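Local coordinates for protein phosphoserine aminotransferase (Bacillus circulans, PDB 2C0R) that catalyses the reversible, pyridoxal-phosphate-dependent transamination that makes phosphoserine from 3-phosphohydroxypyruvate, and phosphohydroxythreonine in pyridoxine biosynthesis, at residues Leu146-Asn151 / Val168-Asp173; Gly172-Asp177 / Gly189-Gly194; Tyr97-Ser102 / Thr117-Ser122. The protein carries 1 engineered substitution. All blocks are in the same frame, centred on the assembly; numbering follows the deposited sequence.

Contact 1: Leu146-Asn151 / Val168-Asp173; sequences LHLTSN and VPLIGD. With PLP (pyridoxal-5'-phosphate), chain C.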
ATOM      1  N   LEU A 146      12.598 -22.262   7.442  1.00 14.74           N
ATOM      2  CA  LEU A 146      11.755 -22.469   8.606  1.00 15.97           C
ATOM      3  C   LEU A 146      11.064 -21.133   8.886  1.00 15.33           C
ATOM      4  O   LEU A 146      11.808 -20.160   9.066  1.00 16.69           O
ATOM      5  CB  LEU A 146      12.530 -22.923   9.847  1.00 19.08           C
ATOM      6  CG  LEU A 146      11.659 -22.979  11.120  1.00 21.07           C
ATOM      7  CD1 LEU A 146      10.726 -24.174  11.085  1.00 21.19           C
ATOM      8  CD2 LEU A 146      12.530 -22.998  12.357  1.00 23.74           C
ATOM      9  N   HIS A 147       9.742 -21.097   8.924  1.00 14.04           N
ATOM     10  CA  HIS A 147       8.996 -19.873   9.196  1.00 13.68           C
ATOM     11  C   HIS A 147       8.389 -19.957  10.607  1.00 13.18           C
ATOM     12  O   HIS A 147       7.792 -20.955  10.951  1.00 14.52           O
ATOM     13  CB  HIS A 147       7.899 -19.772   8.160  1.00 14.59           C
ATOM     14  CG  HIS A 147       7.044 -18.557   8.300  1.00 12.98           C
ATOM     15  ND1 HIS A 147       6.063 -18.423   9.275  1.00 14.07           N
ATOM     16  CD2 HIS A 147       6.999 -17.432   7.562  1.00 14.59           C
ATOM     17  CE1 HIS A 147       5.493 -17.222   9.112  1.00 11.91           C
ATOM     18  NE2 HIS A 147       6.041 -16.594   8.077  1.00 12.95           N
ATOM     19  N   LEU A 148       8.607 -18.903  11.370  1.00 13.25           N
ATOM     20  CA  LEU A 148       7.905 -18.765  12.640  1.00 13.06           C
ATOM     21  C   LEU A 148       7.255 -17.398  12.690  1.00 12.76           C
ATOM     22  O   LEU A 148       7.605 -16.481  11.930  1.00 12.57           O
ATOM     23  CB  LEU A 148       8.851 -19.011  13.812  1.00 14.80           C
ATOM     24  CG  LEU A 148      10.095 -18.151  13.988  1.00 18.19           C
ATOM     25  CD1 LEU A 148       9.843 -16.784  14.598  1.00 17.93           C
ATOM     26  CD2 LEU A 148      11.112 -18.851  14.906  1.00 18.62           C
ATOM     27  N   THR A 149       6.348 -17.299  13.619  1.00 11.80           N
ATOM     28  CA  THR A 149       5.635 -16.075  13.954  1.00 11.60           C
ATOM     29  C   THR A 149       6.140 -15.641  15.311  1.00 12.23           C
ATOM     30  O   THR A 149       5.911 -16.369  16.295  1.00 13.50           O
ATOM     31  CB  THR A 149       4.125 -16.384  13.975  1.00 12.20           C
ATOM     32  OG1 THR A 149       3.825 -17.086  12.758  1.00 12.98           O
ATOM     33  CG2 THR A 149       3.291 -15.130  14.029  1.00 12.89           C
ATOM     34  N   SER A 150       6.823 -14.501  15.390  1.00 11.96           N
ATOM     35  CA  SER A 150       7.451 -14.138  16.636  1.00 11.44           C
ATOM     36  C   SER A 150       6.399 -13.797  17.706  1.00 11.19           C
ATOM     37  O   SER A 150       6.637 -14.131  18.871  1.00 13.58           O
ATOM     38  CB  SER A 150       8.398 -12.954  16.522  1.00 12.72           C
ATOM     39  OG  SER A 150       7.704 -11.849  15.971  1.00 12.34           O
ATOM     40  N   ASN A 151       5.331 -13.162  17.293  1.00 12.40           N
ATOM     41  CA  ASN A 151       4.294 -12.779  18.252  1.00 11.77           C
ATOM     42  C   ASN A 151       2.963 -13.113  17.627  1.00 10.44           C
ATOM     43  O   ASN A 151       2.665 -12.572  16.544  1.00 12.72           O
ATOM     44  CB  ASN A 151       4.428 -11.285  18.550  1.00 12.25           C
ATOM     45  CG  ASN A 151       3.446 -10.831  19.645  1.00 10.73           C
ATOM     46  OD1 ASN A 151       3.752 -11.051  20.813  1.00 13.47           O
ATOM     47  ND2 ASN A 151       2.363 -10.189  19.277  1.00 12.21           N
ATOM     48  N   VAL A 168      19.606 -23.750   7.033  1.00 21.02           N
ATOM     49  CA  VAL A 168      18.245 -23.420   6.589  1.00 19.91           C
ATOM     50  C   VAL A 168      17.871 -22.011   6.976  1.00 19.90           C
ATOM     51  O   VAL A 168      17.993 -21.656   8.139  1.00 22.41           O
ATOM     52  CB  VAL A 168      17.268 -24.444   7.202  1.00 21.36           C
ATOM     53  CG1 VAL A 168      15.827 -24.186   6.804  1.00 22.90           C
ATOM     54  CG2 VAL A 168      17.747 -25.830   6.749  1.00 21.34           C
ATOM     55  N   PRO A 169      17.436 -21.196   6.018  1.00 17.71           N
ATOM     56  CA  PRO A 169      17.049 -19.842   6.393  1.00 16.23           C
ATOM     57  C   PRO A 169      15.880 -19.821   7.364  1.00 16.07           C
ATOM     58  O   PRO A 169      14.829 -20.423   7.143  1.00 16.80           O
ATOM     59  CB  PRO A 169      16.547 -19.237   5.083  1.00 19.33           C
ATOM     60  CG  PRO A 169      17.044 -20.085   3.974  1.00 23.31           C
ATOM     61  CD  PRO A 169      17.292 -21.439   4.572  1.00 19.31           C
ATOM     62  N   LEU A 170      16.059 -19.043   8.438  1.00 15.95           N
ATOM     63  CA  LEU A 170      14.965 -18.756   9.357  1.00 15.82           C
ATOM     64  C   LEU A 170      14.243 -17.491   8.917  1.00 13.46           C
ATOM     65  O   LEU A 170      14.849 -16.446   8.625  1.00 15.30           O
ATOM     66  CB  LEU A 170      15.504 -18.555  10.763  1.00 14.75           C
ATOM     67  CG  LEU A 170      14.482 -18.217  11.840  1.00 16.71           C
ATOM     68  CD1 LEU A 170      13.516 -19.365  12.137  1.00 17.57           C
ATOM     69  CD2 LEU A 170      15.169 -17.795  13.142  1.00 19.81           C
ATOM     70  N   ILE A 171      12.918 -17.607   8.870  1.00 13.99           N
ATOM     71  CA  ILE A 171      12.056 -16.497   8.429  1.00 14.04           C
ATOM     72  C   ILE A 171      11.055 -16.192   9.537  1.00 14.45           C
ATOM     73  O   ILE A 171      10.437 -17.108  10.073  1.00 14.48           O
ATOM     74  CB  ILE A 171      11.350 -16.866   7.124  1.00 13.75           C
ATOM     75  CG1 ILE A 171      12.414 -17.143   6.055  1.00 15.90           C
ATOM     76  CG2 ILE A 171      10.357 -15.792   6.698  1.00 13.76           C
ATOM     77  CD1 ILE A 171      11.806 -17.466   4.693  1.00 15.24           C
ATOM     78  N   GLY A 172      10.900 -14.925   9.897  1.00 13.51           N
ATOM     79  CA  GLY A 172      10.020 -14.564  11.030  1.00 12.36           C
ATOM     80  C   GLY A 172       9.002 -13.506  10.598  1.00 10.49           C
ATOM     81  O   GLY A 172       9.363 -12.445  10.108  1.00 11.30           O
ATOM     82  N   ASP A 173       7.748 -13.855  10.851  1.00 10.51           N
ATOM     83  CA  ASP A 173       6.702 -12.840  10.806  1.00 11.31           C
ATOM     84  C   ASP A 173       6.694 -12.084  12.131  1.00 10.33           C
ATOM     85  O   ASP A 173       6.197 -12.601  13.113  1.00 11.39           O
ATOM     86  CB  ASP A 173       5.354 -13.530  10.603  1.00 11.68           C
ATOM     87  CG  ASP A 173       4.177 -12.573  10.608  1.00 10.97           C
ATOM     88  OD1 ASP A 173       4.365 -11.349  10.777  1.00 11.18           O
ATOM     89  OD2 ASP A 173       3.042 -13.061  10.412  1.00 11.45           O
TER
HETATM   90  N1  PLP C 363       0.933 -11.514  10.809  1.00 11.94           N
HETATM   91  C2  PLP C 363       0.711 -11.023  12.061  1.00 12.58           C
HETATM   92  C2A PLP C 363       1.548 -11.616  13.193  1.00 14.06           C
HETATM   93  C3  PLP C 363      -0.208 -10.037  12.271  1.00 11.91           C
HETATM   94  O3  PLP C 363      -0.395  -9.497  13.505  1.00 15.23           O
HETATM   95  C4  PLP C 363      -0.857  -9.495  11.174  1.00 13.49           C
HETATM   96  C4A PLP C 363      -1.886  -8.386  11.401  1.00 19.64           C
HETATM   97  C5  PLP C 363      -0.677 -10.062   9.930  1.00 12.24           C
HETATM   98  C6  PLP C 363       0.275 -11.008   9.719  1.00 12.66           C
HETATM   99  C5A PLP C 363      -1.513  -9.589   8.733  1.00 13.35           C
HETATM  100  O4P PLP C 363      -1.062  -8.311   8.298  1.00 12.17           O
HETATM  101  P   PLP C 363      -1.730  -7.555   7.064  1.00 11.92           P
HETATM  102  O1P PLP C 363      -0.860  -6.353   6.825  1.00 12.55           O
HETATM  103  O2P PLP C 363      -3.118  -7.196   7.551  1.00 13.17           O
HETATM  104  O3P PLP C 363      -1.752  -8.524   5.936  1.00 12.41           O
HETATM  105  O   HOH W   1       2.744 -15.774  10.562  1.00 13.20           O
HETATM  106  O   HOH W   2       4.420 -11.038  14.925  1.00 12.50           O

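Contact 2: Gly172-Asp177 / Gly189-Gly194; sequences GDMSSD and GLVYAG. With PLP (pyridoxal-5'-phosphate), chain C.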
ATOM      1  N   GLY A 172      10.900 -14.925   9.897  1.00 13.51           N
ATOM      2  CA  GLY A 172      10.020 -14.564  11.030  1.00 12.36           C
ATOM      3  C   GLY A 172       9.002 -13.506  10.598  1.00 10.49           C
ATOM      4  O   GLY A 172       9.363 -12.445  10.108  1.00 11.30           O
ATOM      5  N   ASP A 173       7.748 -13.855  10.851  1.00 10.51           N
ATOM      6  CA  ASP A 173       6.702 -12.840  10.806  1.00 11.31           C
ATOM      7  C   ASP A 173       6.694 -12.084  12.131  1.00 10.33           C
ATOM      8  O   ASP A 173       6.197 -12.601  13.113  1.00 11.39           O
ATOM      9  CB  ASP A 173       5.354 -13.530  10.603  1.00 11.68           C
ATOM     10  CG  ASP A 173       4.177 -12.573  10.608  1.00 10.97           C
ATOM     11  OD1 ASP A 173       4.365 -11.349  10.777  1.00 11.18           O
ATOM     12  OD2 ASP A 173       3.042 -13.061  10.412  1.00 11.45           O
ATOM     13  N   MET A 174       7.276 -10.898  12.147  1.00 11.84           N
ATOM     14  CA  MET A 174       7.343 -10.069  13.319  1.00 11.27           C
ATOM     15  C   MET A 174       6.350  -8.917  13.213  1.00 11.01           C
ATOM     16  O   MET A 174       6.607  -7.866  13.822  1.00 10.43           O
ATOM     17  CB  MET A 174       8.754  -9.529  13.470  1.00 12.16           C
ATOM     18  CG  MET A 174       9.786 -10.601  13.682  1.00 14.02           C
ATOM     19  SD  MET A 174      11.404  -9.880  14.094  1.00 14.81           S
ATOM     20  CE  MET A 174      12.298 -11.388  14.510  1.00 15.90           C
ATOM     21  N   SER A 175       5.264  -9.124  12.467  1.00 11.13           N
ATOM     22  CA  SER A 175       4.350  -7.986  12.323  1.00 10.81           C
ATOM     23  C   SER A 175       3.946  -7.300  13.638  1.00 10.91           C
ATOM     24  O   SER A 175       3.956  -6.062  13.717  1.00 12.75           O
ATOM     25  CB  SER A 175       3.066  -8.451  11.649  1.00 11.62           C
ATOM     26  OG  SER A 175       3.340  -8.876  10.301  1.00 12.14           O
ATOM     27  N   SER A 176       3.642  -8.083  14.672  1.00  9.46           N
ATOM     28  CA  SER A 176       3.141  -7.442  15.877  1.00 10.22           C
ATOM     29  C   SER A 176       4.210  -7.236  16.944  1.00 11.06           C
ATOM     30  O   SER A 176       3.833  -6.792  18.039  1.00 11.48           O
ATOM     31  CB  SER A 176       1.927  -8.203  16.364  1.00 11.32           C
ATOM     32  OG  SER A 176       2.196  -9.583  16.503  1.00 11.75           O
ATOM     33  N   ASP A 177       5.492  -7.447  16.655  1.00 11.53           N
ATOM     34  CA  ASP A 177       6.484  -7.114  17.700  1.00 12.11           C
ATOM     35  C   ASP A 177       7.791  -6.583  17.109  1.00 11.33           C
ATOM     36  O   ASP A 177       8.766  -6.355  17.828  1.00 11.95           O
ATOM     37  CB  ASP A 177       6.748  -8.252  18.674  1.00 11.52           C
ATOM     38  CG  ASP A 177       7.593  -9.401  18.140  1.00 12.87           C
ATOM     39  OD1 ASP A 177       8.052  -9.357  16.994  1.00 13.55           O
ATOM     40  OD2 ASP A 177       7.777 -10.351  18.932  1.00 13.78           O
ATOM     41  N   GLY A 189      17.093 -15.312   7.877  1.00 14.41           N
ATOM     42  CA  GLY A 189      17.358 -14.940   6.477  1.00 14.00           C
ATOM     43  C   GLY A 189      16.387 -13.842   6.059  1.00 13.45           C
ATOM     44  O   GLY A 189      16.635 -13.053   5.144  1.00 13.17           O
ATOM     45  N   LEU A 190      15.224 -13.775   6.693  1.00 13.27           N
ATOM     46  CA  LEU A 190      14.199 -12.796   6.296  1.00 12.65           C
ATOM     47  C   LEU A 190      13.286 -12.519   7.494  1.00 12.63           C
ATOM     48  O   LEU A 190      12.810 -13.451   8.139  1.00 13.24           O
ATOM     49  CB  LEU A 190      13.339 -13.283   5.127  1.00 12.34           C
ATOM     50  CG  LEU A 190      12.368 -12.277   4.490  1.00 12.59           C
ATOM     51  CD1 LEU A 190      12.256 -12.650   3.009  1.00 14.66           C
ATOM     52  CD2 LEU A 190      10.999 -12.292   5.137  1.00 14.16           C
ATOM     53  N   VAL A 191      13.063 -11.262   7.808  1.00 12.06           N
ATOM     54  CA  VAL A 191      12.040 -10.894   8.779  1.00 12.29           C
ATOM     55  C   VAL A 191      11.090  -9.921   8.115  1.00 11.26           C
ATOM     56  O   VAL A 191      11.470  -9.095   7.264  1.00 12.53           O
ATOM     57  CB  VAL A 191      12.575 -10.251  10.071  1.00 15.06           C
ATOM     58  CG1 VAL A 191      13.574 -11.197  10.762  1.00 16.80           C
ATOM     59  CG2 VAL A 191      13.273  -8.944   9.849  1.00 17.01           C
ATOM     60  N   TYR A 192       9.812  -9.998   8.469  1.00 11.76           N
ATOM     61  CA  TYR A 192       8.860  -9.088   7.830  1.00 11.52           C
ATOM     62  C   TYR A 192       7.804  -8.646   8.836  1.00 10.21           C
ATOM     63  O   TYR A 192       7.546  -9.294   9.867  1.00 11.71           O
ATOM     64  CB  TYR A 192       8.181  -9.727   6.652  1.00 11.90           C
ATOM     65  CG  TYR A 192       7.331 -10.932   6.870  1.00 11.76           C
ATOM     66  CD1 TYR A 192       5.949 -10.862   6.837  1.00 12.43           C
ATOM     67  CD2 TYR A 192       7.924 -12.178   7.084  1.00 11.19           C
ATOM     68  CE1 TYR A 192       5.113 -11.958   7.036  1.00 11.87           C
ATOM     69  CE2 TYR A 192       7.100 -13.269   7.246  1.00 11.93           C
ATOM     70  CZ  TYR A 192       5.726 -13.186   7.236  1.00 12.38           C
ATOM     71  OH  TYR A 192       4.920 -14.270   7.357  1.00 12.13           O
ATOM     72  N   ALA A 193       7.175  -7.510   8.509  1.00 10.31           N
ATOM     73  CA  ALA A 193       6.168  -6.950   9.394  1.00 11.08           C
ATOM     74  C   ALA A 193       5.283  -5.994   8.605  1.00 10.79           C
ATOM     75  O   ALA A 193       5.813  -5.044   8.010  1.00 11.08           O
ATOM     76  CB  ALA A 193       6.778  -6.139  10.517  1.00 12.16           C
ATOM     77  N   GLY A 194       3.985  -6.157   8.660  1.00 11.35           N
ATOM     78  CA  GLY A 194       3.115  -5.047   8.281  1.00 12.66           C
ATOM     79  C   GLY A 194       3.432  -3.914   9.232  1.00 13.99           C
ATOM     80  O   GLY A 194       3.557  -4.110  10.431  1.00 14.84           O
TER
HETATM   81  N1  PLP C 363       0.933 -11.514  10.809  1.00 11.94           N
HETATM   82  C2  PLP C 363       0.711 -11.023  12.061  1.00 12.58           C
HETATM   83  C2A PLP C 363       1.548 -11.616  13.193  1.00 14.06           C
HETATM   84  C3  PLP C 363      -0.208 -10.037  12.271  1.00 11.91           C
HETATM   85  O3  PLP C 363      -0.395  -9.497  13.505  1.00 15.23           O
HETATM   86  C4  PLP C 363      -0.857  -9.495  11.174  1.00 13.49           C
HETATM   87  C4A PLP C 363      -1.886  -8.386  11.401  1.00 19.64           C
HETATM   88  C5  PLP C 363      -0.677 -10.062   9.930  1.00 12.24           C
HETATM   89  C6  PLP C 363       0.275 -11.008   9.719  1.00 12.66           C
HETATM   90  C5A PLP C 363      -1.513  -9.589   8.733  1.00 13.35           C
HETATM   91  O4P PLP C 363      -1.062  -8.311   8.298  1.00 12.17           O
HETATM   92  P   PLP C 363      -1.730  -7.555   7.064  1.00 11.92           P
HETATM   93  O1P PLP C 363      -0.860  -6.353   6.825  1.00 12.55           O
HETATM   94  O2P PLP C 363      -3.118  -7.196   7.551  1.00 13.17           O
HETATM   95  O3P PLP C 363      -1.752  -8.524   5.936  1.00 12.41           O
HETATM   96  O   HOH W   3       4.577  -3.588  12.881  1.00 13.14           O

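Contact 3: Tyr97-Ser102 / Thr117-Ser122; sequences YVMTGS and THVAAS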
ATOM      1  N   TYR A  97       7.056 -24.890   8.828  1.00 14.63           N
ATOM      2  CA  TYR A  97       6.342 -23.905   9.657  1.00 15.65           C
ATOM      3  C   TYR A  97       6.310 -24.301  11.130  1.00 13.16           C
ATOM      4  O   TYR A  97       6.141 -25.482  11.433  1.00 15.63           O
ATOM      5  CB  TYR A  97       4.894 -23.708   9.117  1.00 17.48           C
ATOM      6  CG  TYR A  97       4.999 -22.804   7.877  1.00 15.37           C
ATOM      7  CD1 TYR A  97       5.375 -23.342   6.656  1.00 15.33           C
ATOM      8  CD2 TYR A  97       4.732 -21.448   7.972  1.00 13.27           C
ATOM      9  CE1 TYR A  97       5.475 -22.578   5.523  1.00 13.34           C
ATOM     10  CE2 TYR A  97       4.858 -20.665   6.821  1.00 11.94           C
ATOM     11  CZ  TYR A  97       5.217 -21.231   5.620  1.00 13.72           C
ATOM     12  OH  TYR A  97       5.374 -20.467   4.480  1.00 14.93           O
ATOM     13  N   VAL A  98       6.508 -23.318  12.015  1.00 15.98           N
ATOM     14  CA  VAL A  98       6.204 -23.514  13.439  1.00 13.29           C
ATOM     15  C   VAL A  98       4.787 -23.019  13.681  1.00 13.28           C
ATOM     16  O   VAL A  98       4.554 -21.828  13.400  1.00 13.56           O
ATOM     17  CB  VAL A  98       7.215 -22.745  14.279  1.00 13.15           C
ATOM     18  CG1 VAL A  98       6.911 -22.955  15.793  1.00 16.16           C
ATOM     19  CG2 VAL A  98       8.653 -23.103  13.931  1.00 15.81           C
ATOM     20  N   MET A  99       3.878 -23.867  14.132  1.00 14.91           N
ATOM     21  CA  MET A  99       2.452 -23.597  14.154  1.00 14.24           C
ATOM     22  C   MET A  99       2.035 -23.191  15.572  1.00 14.61           C
ATOM     23  O   MET A  99       1.844 -24.007  16.451  1.00 18.49           O
ATOM     24  CB  MET A  99       1.604 -24.767  13.652  1.00 13.74           C
ATOM     25  CG  MET A  99       2.046 -25.267  12.290  1.00 15.54           C
ATOM     26  SD  MET A  99       2.002 -23.964  11.005  1.00 16.84           S
ATOM     27  CE  MET A  99       0.244 -23.573  11.068  1.00 16.25           C
ATOM     28  N   THR A 100       1.920 -21.869  15.749  1.00 14.92           N
ATOM     29  CA  THR A 100       1.727 -21.270  17.074  1.00 14.53           C
ATOM     30  C   THR A 100       0.388 -20.593  17.205  1.00 13.04           C
ATOM     31  O   THR A 100       0.135 -19.950  18.240  1.00 15.12           O
ATOM     32  CB  THR A 100       2.856 -20.233  17.375  1.00 14.62           C
ATOM     33  OG1 THR A 100       3.045 -19.449  16.175  1.00 13.37           O
ATOM     34  CG2 THR A 100       4.154 -20.966  17.666  1.00 16.26           C
ATOM     35  N   GLY A 101      -0.478 -20.676  16.206  1.00 14.75           N
ATOM     36  CA  GLY A 101      -1.752 -19.970  16.396  1.00 14.39           C
ATOM     37  C   GLY A 101      -2.214 -19.398  15.061  1.00 13.85           C
ATOM     38  O   GLY A 101      -1.900 -19.835  13.945  1.00 13.00           O
ATOM     39  N   SER A 102      -3.007 -18.355  15.164  1.00 13.75           N
ATOM     40  CA  SER A 102      -3.767 -17.859  14.028  1.00 13.19           C
ATOM     41  C   SER A 102      -2.933 -17.342  12.892  1.00 12.67           C
ATOM     42  O   SER A 102      -3.248 -17.581  11.701  1.00 15.16           O
ATOM     43  CB  SER A 102      -4.675 -16.723  14.534  1.00 16.55           C
ATOM     44  OG  SER A 102      -5.678 -17.304  15.369  1.00 24.79           O
ATOM     45  N   THR A 117       4.653 -28.767   2.272  1.00 21.45           N
ATOM     46  CA  THR A 117       4.951 -28.086   3.521  1.00 19.36           C
ATOM     47  C   THR A 117       5.202 -29.108   4.612  1.00 20.04           C
ATOM     48  O   THR A 117       4.873 -30.285   4.465  1.00 21.57           O
ATOM     49  CB  THR A 117       3.802 -27.166   3.973  1.00 22.32           C
ATOM     50  OG1 THR A 117       2.641 -28.005   4.119  1.00 23.45           O
ATOM     51  CG2 THR A 117       3.498 -26.058   2.956  1.00 19.08           C
ATOM     52  N   HIS A 118       5.737 -28.677   5.724  1.00 18.31           N
ATOM     53  CA  HIS A 118       6.040 -29.529   6.870  1.00 20.18           C
ATOM     54  C   HIS A 118       5.831 -28.748   8.167  1.00 19.39           C
ATOM     55  O   HIS A 118       6.372 -27.652   8.291  1.00 19.23           O
ATOM     56  CB  HIS A 118       7.489 -30.033   6.856  1.00 21.86           C
ATOM     57  CG  HIS A 118       7.802 -30.838   8.077  1.00 24.87           C
ATOM     58  ND1 HIS A 118       7.231 -32.075   8.261  1.00 27.14           N
ATOM     59  CD2 HIS A 118       8.597 -30.611   9.147  1.00 24.41           C
ATOM     60  CE1 HIS A 118       7.676 -32.578   9.421  1.00 28.68           C
ATOM     61  NE2 HIS A 118       8.511 -31.707   9.970  1.00 26.16           N
ATOM     62  N   VAL A 119       5.093 -29.334   9.106  1.00 19.94           N
ATOM     63  CA  VAL A 119       4.913 -28.683  10.402  1.00 19.38           C
ATOM     64  C   VAL A 119       6.094 -29.083  11.291  1.00 19.43           C
ATOM     65  O   VAL A 119       6.218 -30.272  11.692  1.00 23.28           O
ATOM     66  CB  VAL A 119       3.559 -29.064  11.009  1.00 21.01           C
ATOM     67  CG1 VAL A 119       3.458 -28.629  12.474  1.00 18.43           C
ATOM     68  CG2 VAL A 119       2.413 -28.460  10.181  1.00 20.15           C
ATOM     69  N   ALA A 120       6.981 -28.185  11.617  1.00 18.83           N
ATOM     70  CA  ALA A 120       8.245 -28.375  12.310  1.00 18.58           C
ATOM     71  C   ALA A 120       8.031 -28.428  13.815  1.00 19.04           C
ATOM     72  O   ALA A 120       8.823 -28.989  14.591  1.00 21.10           O
ATOM     73  CB  ALA A 120       9.303 -27.330  11.939  1.00 20.89           C
ATOM     74  N   ALA A 121       6.918 -27.849  14.261  1.00 19.24           N
ATOM     75  CA  ALA A 121       6.512 -27.879  15.664  1.00 18.73           C
ATOM     76  C   ALA A 121       5.134 -27.208  15.724  1.00 16.65           C
ATOM     77  O   ALA A 121       4.812 -26.428  14.844  1.00 16.38           O
ATOM     78  CB  ALA A 121       7.479 -27.183  16.597  1.00 19.61           C
ATOM     79  N   SER A 122       4.387 -27.551  16.771  1.00 18.18           N
ATOM     80  CA  SER A 122       3.029 -27.054  16.880  1.00 16.48           C
ATOM     81  C   SER A 122       2.571 -26.967  18.316  1.00 15.76           C
ATOM     82  O   SER A 122       2.872 -27.876  19.075  1.00 22.29           O
ATOM     83  CB  SER A 122       2.042 -27.966  16.114  1.00 17.26           C
ATOM     84  OG  SER A 122       0.692 -27.496  16.266  1.00 19.95           O
TER

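Contact 1: Leu146-Asn151 / Val168-Asp173
His147 and Asp173 share one face of a parallel strand pair, the imidazole stretched along the sheet until its CE1 lies 4.0 Å from Asp173 CB. With CG anti to the backbone N (chi1 -180°), the ring takes Ile171 O over one face and crosses the Ile171 side chain at about a right angle, His147 CD2 meeting Ile171 CG2 at 3.8 Å. Ring and carboxylate planes are 62° apart and their polar atoms do not touch: His147 NE2 is hydrogen-bonded to Tyr192 OH instead. A water in the plane of the imidazole, at its edge, is bonded to Thr149 OG1 and donates to Asp173 OD2 at 2.7 Å. That same OD2 lies 2.6 Å from N1 of pyridoxal phosphate, while OD1 is taken by Ser175 OG; this is the aspartate-to-pyridine-nitrogen pairing familiar from fold type I aminotransferases, where the C-terminal ends of central parallel strands carry cofactor ligands. On the other face the contact is aliphatic. Leu170 CD1 sits 3.8 Å from Leu146 CD2, these two side chains running side by side, and 3.7 Å from Leu148 CD2, whose chain it meets at a slant; branched leucines suit this buried layer. After four backbone hydrogen bonds, Ser150 N closes the ladder on Asp173 O at 3.0 Å, coming from 38° above the carbonyl plane, while a second water donates to both Asp173 O and Asn151 O.

Contact 2: Gly172-Asp177 / Gly189-Gly194
Tyr192 CG stands between its backbone N and carbonyl carbon (chi1 62°), which lays the phenol ring flat against Asp173, with Asp173 CA over one face, 3.8 Å from the Tyr192 ring centroid and 21° off its normal, a CH-pi contact. Ser175 OG, anti to its carbonyl carbon (chi1 -65°), turns back to donate to Asp173 OD1 at 2.7 Å, on the syn lone pair, and accepts from Gly194 N at 3.2 Å. Ser175 N also reaches Asp173 OD1, at 2.9 Å, closing an Asx turn that fixes the carboxylate's rotation. Replacing Asp173 by alanine would probably leave the pyridine nitrogen of the cofactor without its mate and Ser175 OG freer to turn. Ser175 CB meanwhile packs 3.5 Å from C2 of the pyridoxal ring. Glycine suits position 194, where a CB would crowd the cofactor phosphate. Gly172 N donates to Leu190 O, Gly172 O accepts from Tyr192 N, and Met174 N donates to Tyr192 O at 2.8 Å, so the parallel ladder runs on just past the strand end. Phe81 and Ile84 of helix 76-88 lie against Tyr192, Phe81 also touching Asp173; strand 205-210 runs antiparallel on the far side of strand 190-194, and strand 143-149 borders strand 170-173.

Contact 3: Tyr97-Ser102 / Thr117-Ser122
Tyr97 uses both its backbone polar groups on the neighbouring parallel strand: its N donates to His118 O at 2.9 Å, and its O accepts from Ala120 N at 2.8 Å, the donor tilted 26° from the carbonyl plane. The next rung, Met99 N to Ala121 O at 2.8 Å, is nearly straight at the hydrogen (171°). Between these rungs strand 117-122 spends an extra residue, for Tyr97 pairs with Val119 but Met99 with Ser122, an irregularity like a beta bulge, where Ala120 leaves the extended conformation and its small CB lies 3.7 Å from Tyr97 O. Ala120 also has a backbone bond to Gln138. Val98 turns its backbone to the other neighbour, hydrogen-bonding with His147, and Met99 O receives the Ser122 CA-H at 3.3 Å besides a backbone bond from beyond the segment, at Ser123. Side-chain hydroxyls find partners outside the pair, Tyr97 OH at Tyr145 OH and Ser122 OG at Glu124 N. Apolar contact is thin: Met99 CG rests 3.7 Å from Val119 CG1, and the flexible chain then bends at chi2 (-58°) away from the edge strand, with Met99 touching Leu108. Gly101 occupies the N-cap of helix 102-114, at backbone angles that call for glycine. Strand 94-99, that helix and strand 117-122 form a beta-alpha-beta unit at one side of the mixed, mainly parallel seven-stranded sheet of the large domain, as in fold type I pyridoxal-phosphate enzymes.

How the contacts relate
All three contacts belong to one mixed sheet. Contacts 1 and 2 adjoin, sharing Gly172 and Asp173 because strand 170-173 has a partner on each flank; both are buried and both touch the cofactor. Contact 3 lies farther out and is still mostly buried, though Val119 on strand 117-122, outermost within the chain, is exposed. It meets contact 1 where strand 94-99 borders strand 143-149: the Tyr97 and His147 rings pack together, and Leu146 packs on Val98 and Ala120. Contacts 2 and 3 do not touch. Backbone ladders are common to all, but polar side chains and waters cluster near the cofactor, whereas the edge pair relies on backbone bonds and sparse aliphatic contact.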